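Long-range contacts in cytolethal distending toxin subunit A (Haemophilus ducreyi, PDB 1SR4), which probably pairs with CdtC as a lectin-like heterodimer that delivers the genotoxic CdtB subunit into host cells, causing their distension and G2/M arrest: residues 71-76 against 94-99; 109-114 against 133-138; 121-126 against 156-161; 163-168 against 188-193. One frame throughout, in Å; residues are numbered along the deposited sequence.

Interaction 1: 71-76 against 94-99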
loop_
_atom_site.group_PDB
_atom_site.type_symbol
_atom_site.label_atom_id
_atom_site.label_comp_id
_atom_site.label_asym_id
_atom_site.label_seq_id
_atom_site.Cartn_x
_atom_site.Cartn_y
_atom_site.Cartn_z
ATOM N N LEU A 71 1.925 18.480 -7.736
ATOM C CA LEU A 71 2.938 18.698 -8.762
ATOM C C LEU A 71 2.195 18.662 -10.100
ATOM O O LEU A 71 1.483 17.701 -10.398
ATOM C CB LEU A 71 3.981 17.588 -8.750
ATOM C CG LEU A 71 5.087 17.848 -9.793
ATOM C CD1 LEU A 71 5.952 19.080 -9.374
ATOM C CD2 LEU A 71 5.964 16.608 -9.925
ATOM N N THR A 72 2.372 19.693 -10.917
ATOM C CA THR A 72 1.651 19.729 -12.180
ATOM C C THR A 72 2.334 20.492 -13.311
ATOM O O THR A 72 3.183 21.363 -13.093
ATOM C CB THR A 72 0.273 20.382 -11.961
ATOM O OG1 THR A 72 -0.466 20.387 -13.177
ATOM C CG2 THR A 72 0.441 21.816 -11.474
ATOM N N VAL A 73 1.962 20.109 -14.524
ATOM C CA VAL A 73 2.410 20.794 -15.721
ATOM C C VAL A 73 1.620 22.102 -15.652
ATOM O O VAL A 73 0.525 22.136 -15.077
ATOM C CB VAL A 73 1.947 20.029 -16.989
ATOM C CG1 VAL A 73 1.952 20.972 -18.221
ATOM C CG2 VAL A 73 2.831 18.806 -17.210
ATOM N N TRP A 74 2.178 23.196 -16.159
ATOM C CA TRP A 74 1.414 24.442 -16.195
ATOM C C TRP A 74 1.400 24.813 -17.690
ATOM O O TRP A 74 0.387 24.629 -18.355
ATOM C CB TRP A 74 2.052 25.549 -15.349
ATOM C CG TRP A 74 1.246 26.801 -15.405
ATOM C CD1 TRP A 74 -0.050 26.968 -14.989
ATOM C CD2 TRP A 74 1.643 28.047 -15.982
ATOM N NE1 TRP A 74 -0.483 28.243 -15.278
ATOM C CE2 TRP A 74 0.535 28.926 -15.887
ATOM C CE3 TRP A 74 2.826 28.507 -16.575
ATOM C CZ2 TRP A 74 0.579 30.242 -16.366
ATOM C CZ3 TRP A 74 2.868 29.822 -17.055
ATOM C CH2 TRP A 74 1.752 30.669 -16.946
ATOM N N ALA A 75 2.529 25.293 -18.219
ATOM C CA ALA A 75 2.613 25.613 -19.653
ATOM C C ALA A 75 2.706 24.252 -20.331
ATOM O O ALA A 75 3.572 23.434 -19.993
ATOM C CB ALA A 75 3.865 26.458 -19.956
ATOM N N LEU A 76 1.818 24.012 -21.283
ATOM C CA LEU A 76 1.743 22.724 -21.965
ATOM C C LEU A 76 2.894 22.292 -22.864
ATOM O O LEU A 76 3.135 21.097 -23.006
ATOM C CB LEU A 76 0.441 22.643 -22.772
ATOM C CG LEU A 76 -0.880 22.860 -22.025
ATOM C CD1 LEU A 76 -2.052 22.732 -23.015
ATOM C CD2 LEU A 76 -1.024 21.837 -20.903
ATOM N N GLY A 94 -7.354 20.280 -15.449
ATOM C CA GLY A 94 -7.696 18.959 -15.939
ATOM C C GLY A 94 -6.638 17.910 -15.609
ATOM O O GLY A 94 -5.873 18.034 -14.638
ATOM N N ASN A 95 -6.572 16.877 -16.434
ATOM C CA ASN A 95 -5.663 15.759 -16.198
ATOM C C ASN A 95 -4.145 15.986 -16.357
ATOM O O ASN A 95 -3.364 15.023 -16.238
ATOM C CB ASN A 95 -6.119 14.557 -17.045
ATOM C CG ASN A 95 -7.554 14.124 -16.732
ATOM O OD1 ASN A 95 -8.142 14.536 -15.725
ATOM N ND2 ASN A 95 -8.120 13.271 -17.592
ATOM N N ILE A 96 -3.710 17.223 -16.617
ATOM C CA ILE A 96 -2.273 17.476 -16.719
ATOM C C ILE A 96 -1.696 17.448 -15.290
ATOM O O ILE A 96 -0.473 17.521 -15.087
ATOM C CB ILE A 96 -1.954 18.857 -17.339
ATOM C CG1 ILE A 96 -2.441 19.980 -16.415
ATOM C CG2 ILE A 96 -2.583 18.962 -18.726
ATOM C CD1 ILE A 96 -2.017 21.389 -16.871
ATOM N N ARG A 97 -2.594 17.335 -14.309
ATOM C CA ARG A 97 -2.214 17.288 -12.888
ATOM C C ARG A 97 -1.983 15.868 -12.359
ATOM O O ARG A 97 -1.479 15.691 -11.247
ATOM C CB ARG A 97 -3.300 17.960 -12.052
ATOM C CG ARG A 97 -3.448 19.455 -12.332
ATOM C CD ARG A 97 -4.667 20.015 -11.607
ATOM N NE ARG A 97 -5.888 19.363 -12.071
ATOM C CZ ARG A 97 -7.059 19.466 -11.452
ATOM N NH1 ARG A 97 -7.174 20.206 -10.347
ATOM N NH2 ARG A 97 -8.110 18.802 -11.914
ATOM N N ASN A 98 -2.344 14.867 -13.160
ATOM C CA ASN A 98 -2.211 13.462 -12.784
ATOM C C ASN A 98 -1.053 12.777 -13.478
ATOM O O ASN A 98 -0.764 13.054 -14.633
ATOM C CB ASN A 98 -3.507 12.684 -13.103
ATOM C CG ASN A 98 -4.704 13.235 -12.369
ATOM O OD1 ASN A 98 -4.628 13.517 -11.174
ATOM N ND2 ASN A 98 -5.821 13.393 -13.076
ATOM N N TRP A 99 -0.423 11.847 -12.765
ATOM C CA TRP A 99 0.716 11.127 -13.288
ATOM C C TRP A 99 0.590 9.637 -13.044
ATOM O O TRP A 99 -0.076 9.200 -12.098
ATOM C CB TRP A 99 2.002 11.599 -12.599
ATOM C CG TRP A 99 2.207 13.087 -12.624
ATOM C CD1 TRP A 99 1.713 14.001 -11.737
ATOM C CD2 TRP A 99 2.963 13.824 -13.589
ATOM N NE1 TRP A 99 2.120 15.272 -12.091
ATOM C CE2 TRP A 99 2.893 15.188 -13.222
ATOM C CE3 TRP A 99 3.699 13.461 -14.729
ATOM C CZ2 TRP A 99 3.533 16.198 -13.952
ATOM C CZ3 TRP A 99 4.339 14.469 -15.460
ATOM C CH2 TRP A 99 4.250 15.821 -15.062
HETATM O O HOH W 1 0.237 15.634 -9.008
#
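In this part of the beta-trefoil of the ricin B-type lectin family, strand 69-73 and the residues after it are met by a 3-10 segment that takes in residues 95-97, and by the first residue of strand 99-103. W99 sets the geometry: with CG beside its backbone N and chi2 at 86°, the indole presents its edge, not a face, to L71. NE1 donates to L71 O at 3.0 Å, and the N-H...O angle of 173° makes the bond almost straight. The acceptor lies in the indole plane, yet NE1 sits above the L71 carbonyl plane, so no lone pair is addressed directly. A water bridges L71 O and R97 O, giving the L71 carbonyl a second donor. Further along the indole, CH2 is 3.9 Å from V73 CG2, the two side chains crossing at about a right angle.

I96, whose CG1 takes the crowded position between N and the carbonyl carbon (chi1 65°), packs against V73, CB to CB 4.1 Å, while L76 crosses I96 at about a right angle and puts CD2 3.9 Å from I96 CG2. T72 and R97 run side by side in the same direction; R97 then bends at chi3 so that NE donates to G94 O, and its NH1 continues to N87 and S90. Beside that aliphatic stem, T72 OG1 stands 3.2 Å from R97 CG and donates to V73 O at 2.8 Å.

Interaction 2: 109-114 against 133-138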
loop_
_atom_site.group_PDB
_atom_site.type_symbol
_atom_site.label_atom_id
_atom_site.label_comp_id
_atom_site.label_asym_id
_atom_site.label_seq_id
_atom_site.Cartn_x
_atom_site.Cartn_y
_atom_site.Cartn_z
ATOM N N TYR A 109 14.166 2.772 -8.824
ATOM C CA TYR A 109 13.811 4.122 -9.251
ATOM C C TYR A 109 12.458 4.147 -9.958
ATOM O O TYR A 109 11.971 3.122 -10.469
ATOM C CB TYR A 109 14.861 4.719 -10.187
ATOM C CG TYR A 109 16.272 4.756 -9.633
ATOM C CD1 TYR A 109 16.513 4.796 -8.260
ATOM C CD2 TYR A 109 17.365 4.778 -10.496
ATOM C CE1 TYR A 109 17.814 4.855 -7.762
ATOM C CE2 TYR A 109 18.664 4.843 -10.014
ATOM C CZ TYR A 109 18.882 4.881 -8.647
ATOM O OH TYR A 109 20.172 4.963 -8.182
ATOM N N PHE A 110 11.861 5.333 -9.990
ATOM C CA PHE A 110 10.569 5.528 -10.621
ATOM C C PHE A 110 10.585 6.720 -11.557
ATOM O O PHE A 110 11.423 7.627 -11.437
ATOM C CB PHE A 110 9.503 5.762 -9.551
ATOM C CG PHE A 110 9.279 4.577 -8.666
ATOM C CD1 PHE A 110 8.489 3.515 -9.099
ATOM C CD2 PHE A 110 9.889 4.502 -7.410
ATOM C CE1 PHE A 110 8.300 2.383 -8.299
ATOM C CE2 PHE A 110 9.709 3.375 -6.600
ATOM C CZ PHE A 110 8.908 2.313 -7.052
ATOM N N ARG A 111 9.657 6.700 -12.498
ATOM C CA ARG A 111 9.500 7.794 -13.431
ATOM C C ARG A 111 8.014 8.127 -13.411
ATOM O O ARG A 111 7.185 7.281 -13.035
ATOM C CB ARG A 111 9.944 7.393 -14.818
ATOM C CG ARG A 111 8.997 6.479 -15.523
ATOM C CD ARG A 111 9.325 6.512 -16.983
ATOM N NE ARG A 111 8.450 5.670 -17.782
ATOM C CZ ARG A 111 8.639 5.450 -19.075
ATOM N NH1 ARG A 111 9.666 6.020 -19.692
ATOM N NH2 ARG A 111 7.816 4.647 -19.739
ATOM N N PHE A 112 7.680 9.353 -13.801
ATOM C CA PHE A 112 6.301 9.833 -13.792
ATOM C C PHE A 112 5.840 10.292 -15.170
ATOM O O PHE A 112 6.401 11.224 -15.744
ATOM C CB PHE A 112 6.178 10.983 -12.793
ATOM C CG PHE A 112 6.506 10.588 -11.376
ATOM C CD1 PHE A 112 5.506 10.149 -10.515
ATOM C CD2 PHE A 112 7.825 10.620 -10.921
ATOM C CE1 PHE A 112 5.814 9.744 -9.221
ATOM C CE2 PHE A 112 8.148 10.217 -9.622
ATOM C CZ PHE A 112 7.141 9.778 -8.771
ATOM N N VAL A 113 4.801 9.641 -15.676
ATOM C CA VAL A 113 4.245 9.937 -16.994
ATOM C C VAL A 113 2.937 10.727 -16.866
ATOM O O VAL A 113 2.000 10.290 -16.202
ATOM C CB VAL A 113 3.984 8.622 -17.744
ATOM C CG1 VAL A 113 3.652 8.903 -19.232
ATOM C CG2 VAL A 113 5.225 7.721 -17.618
ATOM N N ASN A 114 2.865 11.881 -17.514
ATOM C CA ASN A 114 1.659 12.706 -17.426
ATOM C C ASN A 114 0.446 12.023 -18.043
ATOM O O ASN A 114 0.529 11.490 -19.149
ATOM C CB ASN A 114 1.893 14.055 -18.103
ATOM C CG ASN A 114 0.847 15.082 -17.713
ATOM O OD1 ASN A 114 -0.129 15.312 -18.435
ATOM N ND2 ASN A 114 1.036 15.693 -16.549
ATOM N N CYS A 133 9.407 11.141 -22.944
ATOM C CA CYS A 133 9.874 10.044 -22.115
ATOM C C CYS A 133 10.936 9.177 -22.773
ATOM O O CYS A 133 10.867 8.878 -23.966
ATOM C CB CYS A 133 8.695 9.153 -21.728
ATOM S SG CYS A 133 7.404 9.953 -20.714
ATOM N N SER A 134 11.921 8.777 -21.985
ATOM C CA SER A 134 12.958 7.899 -22.477
ATOM C C SER A 134 13.535 7.160 -21.300
ATOM O O SER A 134 14.079 7.779 -20.396
ATOM C CB SER A 134 14.065 8.668 -23.174
ATOM O OG SER A 134 15.092 7.755 -23.518
ATOM N N LEU A 135 13.418 5.836 -21.312
ATOM C CA LEU A 135 13.938 5.031 -20.223
ATOM C C LEU A 135 15.446 5.175 -20.090
ATOM O O LEU A 135 16.020 4.761 -19.093
ATOM C CB LEU A 135 13.561 3.557 -20.426
ATOM C CG LEU A 135 12.092 3.176 -20.198
ATOM C CD1 LEU A 135 11.817 1.782 -20.755
ATOM C CD2 LEU A 135 11.783 3.229 -18.713
ATOM N N ASP A 136 16.087 5.770 -21.094
ATOM C CA ASP A 136 17.532 5.950 -21.052
ATOM C C ASP A 136 17.972 7.291 -20.483
ATOM O O ASP A 136 19.163 7.593 -20.444
ATOM C CB ASP A 136 18.125 5.766 -22.446
ATOM C CG ASP A 136 17.883 4.375 -22.986
ATOM O OD1 ASP A 136 18.105 3.406 -22.229
ATOM O OD2 ASP A 136 17.473 4.245 -24.157
ATOM N N LYS A 137 17.018 8.104 -20.045
ATOM C CA LYS A 137 17.373 9.398 -19.469
ATOM C C LYS A 137 17.345 9.312 -17.941
ATOM O O LYS A 137 16.269 9.258 -17.329
ATOM C CB LYS A 137 16.400 10.487 -19.944
ATOM C CG LYS A 137 16.501 10.855 -21.429
ATOM C CD LYS A 137 15.423 11.876 -21.808
ATOM C CE LYS A 137 15.294 12.059 -23.336
ATOM N NZ LYS A 137 14.063 12.829 -23.728
ATOM N N LEU A 138 18.526 9.301 -17.327
ATOM C CA LEU A 138 18.625 9.224 -15.875
ATOM C C LEU A 138 17.895 10.390 -15.198
ATOM O O LEU A 138 17.347 10.235 -14.104
ATOM C CB LEU A 138 20.099 9.217 -15.449
ATOM C CG LEU A 138 20.392 8.722 -14.030
ATOM C CD1 LEU A 138 19.928 7.263 -13.905
ATOM C CD2 LEU A 138 21.893 8.832 -13.723
#
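R111 has the largest share of this surface contact. Its CG occupies the crowded position between N and the carbonyl carbon (chi1 74°), and from there the chain runs extended to NE, projecting the guanidinium from strand 110-114 across to residues 133-135. The closest packing lies over one guanidinium face, where L135 CD2, off-centre toward the rim, approaches NH1 at 3.6 Å from a chain crossing that of R111 at about a right angle. C133 CB is 3.9 Å from the same NH1, but obliquely. No hydrogen bond joins the two segments; the charge is answered instead by E102, which forms a salt bridge with NH2.

Within the beta-trefoil, this places the loop between strands 127-131 and 142-146 against strand 110-114. The loop has its own order: a type I turn from S134 to K137, with K137 N bonded to S134 O at 3.0 Å, and an ST turn in which D136 N donates to S134 OG. Packing is looser at V113, whose CG1 is 4.2 Å from C133 SG, a sulfur tied by disulfide to C120. D136, exposed, pairs with K105. R111 and L135 also pack on R261 of the CdtB chain.

Interaction 3: 121-126 against 156-161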
loop_
_atom_site.group_PDB
_atom_site.type_symbol
_atom_site.label_atom_id
_atom_site.label_comp_id
_atom_site.label_asym_id
_atom_site.label_seq_id
_atom_site.Cartn_x
_atom_site.Cartn_y
_atom_site.Cartn_z
ATOM N N VAL A 121 8.297 13.557 -16.112
ATOM C CA VAL A 121 8.871 14.524 -15.184
ATOM C C VAL A 121 10.367 14.377 -15.387
ATOM O O VAL A 121 10.867 13.251 -15.485
ATOM C CB VAL A 121 8.534 14.195 -13.701
ATOM C CG1 VAL A 121 9.434 15.005 -12.775
ATOM C CG2 VAL A 121 7.031 14.513 -13.401
ATOM N N GLU A 122 11.083 15.498 -15.444
ATOM C CA GLU A 122 12.535 15.458 -15.662
ATOM C C GLU A 122 13.282 16.522 -14.843
ATOM O O GLU A 122 12.900 17.695 -14.843
ATOM C CB GLU A 122 12.832 15.677 -17.150
ATOM C CG GLU A 122 14.296 15.453 -17.511
ATOM C CD GLU A 122 14.568 15.551 -18.998
ATOM O OE1 GLU A 122 13.753 15.039 -19.806
ATOM O OE2 GLU A 122 15.621 16.131 -19.359
ATOM N N ALA A 123 14.338 16.116 -14.141
ATOM C CA ALA A 123 15.125 17.060 -13.362
ATOM C C ALA A 123 15.916 17.891 -14.368
ATOM O O ALA A 123 16.567 17.339 -15.266
ATOM C CB ALA A 123 16.088 16.321 -12.430
ATOM N N TYR A 124 15.863 19.210 -14.210
ATOM C CA TYR A 124 16.571 20.126 -15.104
ATOM C C TYR A 124 16.934 21.410 -14.357
ATOM O O TYR A 124 16.066 22.041 -13.733
ATOM C CB TYR A 124 15.705 20.469 -16.315
ATOM C CG TYR A 124 16.313 21.571 -17.147
ATOM C CD1 TYR A 124 17.376 21.307 -18.010
ATOM C CD2 TYR A 124 15.905 22.893 -16.983
ATOM C CE1 TYR A 124 18.026 22.336 -18.682
ATOM C CE2 TYR A 124 16.539 23.931 -17.645
ATOM C CZ TYR A 124 17.605 23.647 -18.493
ATOM O OH TYR A 124 18.266 24.667 -19.134
ATOM N N GLY A 125 18.211 21.800 -14.417
ATOM C CA GLY A 125 18.640 22.999 -13.720
ATOM C C GLY A 125 18.262 22.895 -12.248
ATOM O O GLY A 125 18.552 21.879 -11.610
ATOM N N ASN A 126 17.631 23.933 -11.699
ATOM C CA ASN A 126 17.221 23.916 -10.297
ATOM C C ASN A 126 15.745 23.584 -10.097
ATOM O O ASN A 126 15.151 24.029 -9.122
ATOM C CB ASN A 126 17.492 25.261 -9.626
ATOM C CG ASN A 126 18.966 25.609 -9.585
ATOM O OD1 ASN A 126 19.820 24.731 -9.501
ATOM N ND2 ASN A 126 19.267 26.897 -9.637
ATOM N N SER A 156 16.099 13.353 -7.101
ATOM C CA SER A 156 16.526 13.248 -8.491
ATOM C C SER A 156 17.778 12.372 -8.475
ATOM O O SER A 156 18.743 12.659 -7.755
ATOM C CB SER A 156 16.885 14.625 -9.055
ATOM O OG SER A 156 17.640 14.484 -10.258
ATOM N N VAL A 157 17.776 11.300 -9.251
ATOM C CA VAL A 157 18.952 10.440 -9.276
ATOM C C VAL A 157 20.091 11.092 -10.064
ATOM O O VAL A 157 21.259 10.994 -9.679
ATOM C CB VAL A 157 18.629 9.070 -9.884
ATOM C CG1 VAL A 157 19.911 8.254 -10.037
ATOM C CG2 VAL A 157 17.625 8.333 -8.984
ATOM N N SER A 158 19.761 11.777 -11.154
ATOM C CA SER A 158 20.805 12.413 -11.949
ATOM C C SER A 158 21.461 13.557 -11.186
ATOM O O SER A 158 22.666 13.769 -11.293
ATOM C CB SER A 158 20.234 12.948 -13.267
ATOM O OG SER A 158 19.333 13.992 -12.994
ATOM N N GLN A 159 20.683 14.292 -10.400
ATOM C CA GLN A 159 21.252 15.413 -9.650
ATOM C C GLN A 159 21.667 15.105 -8.227
ATOM O O GLN A 159 22.547 15.760 -7.681
ATOM C CB GLN A 159 20.279 16.600 -9.620
ATOM C CG GLN A 159 20.117 17.268 -10.969
ATOM C CD GLN A 159 19.561 18.672 -10.852
ATOM O OE1 GLN A 159 19.642 19.291 -9.792
ATOM N NE2 GLN A 159 19.012 19.192 -11.950
ATOM N N GLY A 160 21.033 14.118 -7.616
ATOM C CA GLY A 160 21.363 13.814 -6.241
ATOM C C GLY A 160 20.735 14.866 -5.346
ATOM O O GLY A 160 21.180 15.062 -4.217
ATOM N N ARG A 161 19.707 15.558 -5.849
ATOM C CA ARG A 161 19.037 16.607 -5.077
ATOM C C ARG A 161 17.543 16.281 -4.935
ATOM O O ARG A 161 16.989 15.550 -5.744
ATOM C CB ARG A 161 19.224 17.965 -5.756
ATOM C CG ARG A 161 20.685 18.439 -5.787
ATOM C CD ARG A 161 20.787 19.951 -6.008
ATOM N NE ARG A 161 20.339 20.380 -7.335
ATOM C CZ ARG A 161 20.236 21.659 -7.696
ATOM N NH1 ARG A 161 20.546 22.613 -6.833
ATOM N NH2 ARG A 161 19.832 21.991 -8.911
HETATM O O HOH W 2 19.244 17.275 -14.302
#
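Q159 uses both ends of its amide here. NE2 donates to G125 O at 2.7 Å, with the oxygen near the amide plane and NE2 on a carbonyl lone pair; it also donates to a water, which in turn makes a weak bond to A123 O. OE1 accepts twice from R161, whose NE and NH2 grip this one atom side-on, each at 2.8 Å. The NE bond runs nearly along the C=O axis, whereas NH2 comes in on a lone pair. A bend at chi3 (-67°) turns the guanidinium into that position.

The same NH2 reaches N126 OD1 at 2.8 Å, with an N-H...O angle of 173°, again on a lone pair. OD1 lies in the guanidinium plane, so N126 meets the arginine at its edge, although its amide is turned 69° from that plane. Deeper in, A123 CB lies 3.2 Å from S156 OG. That hydroxyl accepts from Q159 N at 3.1 Å, closing an ST motif, and receives a weak bond from S158 OG. L178 packs against A123, Q159 and R161. Side-chain amides and a guanidinium fasten the loop after strand 152-156 to the turn joining strands 120-124 and 127-131, a loop-to-hairpin contact within the lectin beta-trefoil.

Interaction 4: 163-168 against 188-193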
loop_
_atom_site.group_PDB
_atom_site.type_symbol
_atom_site.label_atom_id
_atom_site.label_comp_id
_atom_site.label_asym_id
_atom_site.label_seq_id
_atom_site.Cartn_x
_atom_site.Cartn_y
_atom_site.Cartn_z
ATOM N N VAL A 163 13.331 17.227 -4.469
ATOM C CA VAL A 163 12.271 18.134 -4.909
ATOM C C VAL A 163 11.788 18.921 -3.690
ATOM O O VAL A 163 11.265 18.362 -2.724
ATOM C CB VAL A 163 11.129 17.335 -5.548
ATOM C CG1 VAL A 163 10.035 18.275 -6.056
ATOM C CG2 VAL A 163 11.699 16.483 -6.688
ATOM N N THR A 164 11.966 20.235 -3.764
ATOM C CA THR A 164 11.657 21.165 -2.680
ATOM C C THR A 164 10.582 22.169 -3.079
ATOM O O THR A 164 10.486 22.548 -4.246
ATOM C CB THR A 164 12.956 21.938 -2.330
ATOM O OG1 THR A 164 14.016 20.993 -2.140
ATOM C CG2 THR A 164 12.787 22.803 -1.080
ATOM N N TYR A 165 9.786 22.621 -2.108
ATOM C CA TYR A 165 8.740 23.598 -2.402
ATOM C C TYR A 165 8.428 24.419 -1.160
ATOM O O TYR A 165 8.784 24.030 -0.053
ATOM C CB TYR A 165 7.459 22.893 -2.873
ATOM C CG TYR A 165 6.855 21.999 -1.815
ATOM C CD1 TYR A 165 5.828 22.460 -0.977
ATOM C CD2 TYR A 165 7.333 20.703 -1.632
ATOM C CE1 TYR A 165 5.294 21.639 0.024
ATOM C CE2 TYR A 165 6.816 19.873 -0.642
ATOM C CZ TYR A 165 5.802 20.340 0.185
ATOM O OH TYR A 165 5.332 19.513 1.186
ATOM N N ASN A 166 7.760 25.552 -1.354
ATOM C CA ASN A 166 7.376 26.396 -0.235
ATOM C C ASN A 166 5.909 26.142 0.102
ATOM O O ASN A 166 5.032 26.456 -0.687
ATOM C CB ASN A 166 7.554 27.876 -0.598
ATOM C CG ASN A 166 6.862 28.248 -1.911
ATOM O OD1 ASN A 166 7.089 27.618 -2.958
ATOM N ND2 ASN A 166 6.022 29.281 -1.865
ATOM N N PRO A 167 5.635 25.550 1.269
ATOM C CA PRO A 167 4.263 25.270 1.694
ATOM C C PRO A 167 3.466 26.582 1.709
ATOM O O PRO A 167 2.364 26.654 1.163
ATOM C CB PRO A 167 4.450 24.714 3.103
ATOM C CG PRO A 167 5.733 23.959 2.995
ATOM C CD PRO A 167 6.613 24.914 2.174
ATOM N N VAL A 168 4.037 27.616 2.332
ATOM C CA VAL A 168 3.374 28.915 2.411
ATOM C C VAL A 168 3.612 29.730 1.143
ATOM O O VAL A 168 4.743 29.846 0.657
ATOM C CB VAL A 168 3.862 29.724 3.650
ATOM C CG1 VAL A 168 3.301 31.132 3.619
ATOM C CG2 VAL A 168 3.412 29.028 4.929
ATOM N N SER A 188 8.696 27.832 4.553
ATOM C CA SER A 188 9.254 28.306 3.284
ATOM C C SER A 188 10.041 27.259 2.522
ATOM O O SER A 188 10.507 27.511 1.420
ATOM C CB SER A 188 10.183 29.507 3.527
ATOM O OG SER A 188 11.340 29.110 4.266
ATOM N N ARG A 189 10.199 26.080 3.100
ATOM C CA ARG A 189 10.996 25.046 2.447
ATOM C C ARG A 189 10.632 23.678 3.026
ATOM O O ARG A 189 10.925 23.391 4.186
ATOM C CB ARG A 189 12.481 25.358 2.683
ATOM C CG ARG A 189 13.452 24.336 2.111
ATOM C CD ARG A 189 14.916 24.812 2.213
ATOM N NE ARG A 189 15.800 23.913 1.470
ATOM C CZ ARG A 189 16.282 22.774 1.949
ATOM N NH1 ARG A 189 15.983 22.397 3.186
ATOM N NH2 ARG A 189 17.027 21.981 1.176
ATOM N N ASP A 190 9.989 22.845 2.217
ATOM C CA ASP A 190 9.563 21.519 2.670
ATOM C C ASP A 190 9.935 20.533 1.568
ATOM O O ASP A 190 9.952 20.898 0.384
ATOM C CB ASP A 190 8.052 21.535 2.880
ATOM C CG ASP A 190 7.541 20.372 3.727
ATOM O OD1 ASP A 190 8.027 19.224 3.624
ATOM O OD2 ASP A 190 6.591 20.611 4.489
ATOM N N GLN A 191 10.263 19.301 1.944
ATOM C CA GLN A 191 10.623 18.311 0.942
ATOM C C GLN A 191 9.767 17.061 1.070
ATOM O O GLN A 191 10.079 16.033 0.459
ATOM C CB GLN A 191 12.110 17.931 1.046
ATOM C CG GLN A 191 13.075 19.089 0.814
ATOM C CD GLN A 191 14.532 18.649 0.845
ATOM O OE1 GLN A 191 14.914 17.788 1.645
ATOM N NE2 GLN A 191 15.358 19.249 -0.017
ATOM N N THR A 192 8.689 17.124 1.852
ATOM C CA THR A 192 7.854 15.928 1.980
ATOM C C THR A 192 6.630 16.006 1.078
ATOM O O THR A 192 5.966 17.043 0.975
ATOM C CB THR A 192 7.404 15.659 3.453
ATOM O OG1 THR A 192 6.878 16.844 4.027
ATOM C CG2 THR A 192 8.583 15.223 4.305
ATOM N N TRP A 193 6.355 14.879 0.428
ATOM C CA TRP A 193 5.246 14.722 -0.504
ATOM C C TRP A 193 4.418 13.507 -0.142
ATOM O O TRP A 193 4.939 12.570 0.468
ATOM C CB TRP A 193 5.795 14.497 -1.911
ATOM C CG TRP A 193 6.524 15.677 -2.481
ATOM C CD1 TRP A 193 7.852 16.005 -2.319
ATOM C CD2 TRP A 193 5.950 16.698 -3.298
ATOM N NE1 TRP A 193 8.128 17.180 -3.000
ATOM C CE2 TRP A 193 6.974 17.622 -3.603
ATOM C CE3 TRP A 193 4.659 16.921 -3.802
ATOM C CZ2 TRP A 193 6.746 18.759 -4.396
ATOM C CZ3 TRP A 193 4.435 18.052 -4.592
ATOM C CH2 TRP A 193 5.477 18.953 -4.877
HETATM O O HOH W 3 11.415 15.792 -1.800
#
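Y165 is the centre of this contact in the beta-trefoil, where strand 162-165 meets strand 189-196 through a single antiparallel bridge. Its backbone forms a hydrogen-bonded pair with D190: Y165 N donates to D190 O at 3.0 Å, and D190 N to Y165 O at 2.8 Å, both nearly along the C=O axes.

From CB the side chain leaves by the crowded position (chi1 63°), which brings CG to 4.0 Å from D190 O and toward the indole of W193. CD2 is the ring atom nearest that indole, 3.4 Å from W193 CZ2. Next along the ring, CE2 stands over a face of W193, toward its rim; the planes of the Y165 ring and the W193 six-membered ring are inclined at 56°, neither stacked nor edge-to-face. D190 covers a face of the phenol: its CB, closest to CZ and CE1, makes a CH-pi contact 4.1 Å from the Y165 ring centroid. The D190 carboxylate runs alongside, within 8° of parallel to the ring, and P167 crosses D190 at about a right angle, its CG 3.4 Å from D190 CB.

D190 OD1 is held by T192 N, in an Asx turn, and by T192 OG1, which meets OD1 on its syn lone pair; OD2 accepts from Q66. At the tip of Y165, OH accepts from Q66 N and donates to T192 O at 2.6 Å, in the carbonyl plane.

Overall arrangement
The four contacts lie within one beta-trefoil, and W99 and V121 join three of them. Interactions 1 and 2 meet where N114 ND2 lies 2.8 Å from I96 O, a probable hydrogen bond, and W99 CE3 packs on the backbone of 112-114. W99 CZ3 also reaches V121 CG2 of interaction 3 at 3.4 Å, while F112 O and V121 N, 3.0 Å apart and probably hydrogen-bonded, link interactions 2 and 3. Interaction 4 touches interaction 1 through W193 CZ3 and L71 N; its centre is about 23 Å from that of interaction 2. Interactions 2 and 4 face different partners, CdtB and CdtC, whereas residues 74-76 belong to a region inferred to mediate target-cell binding.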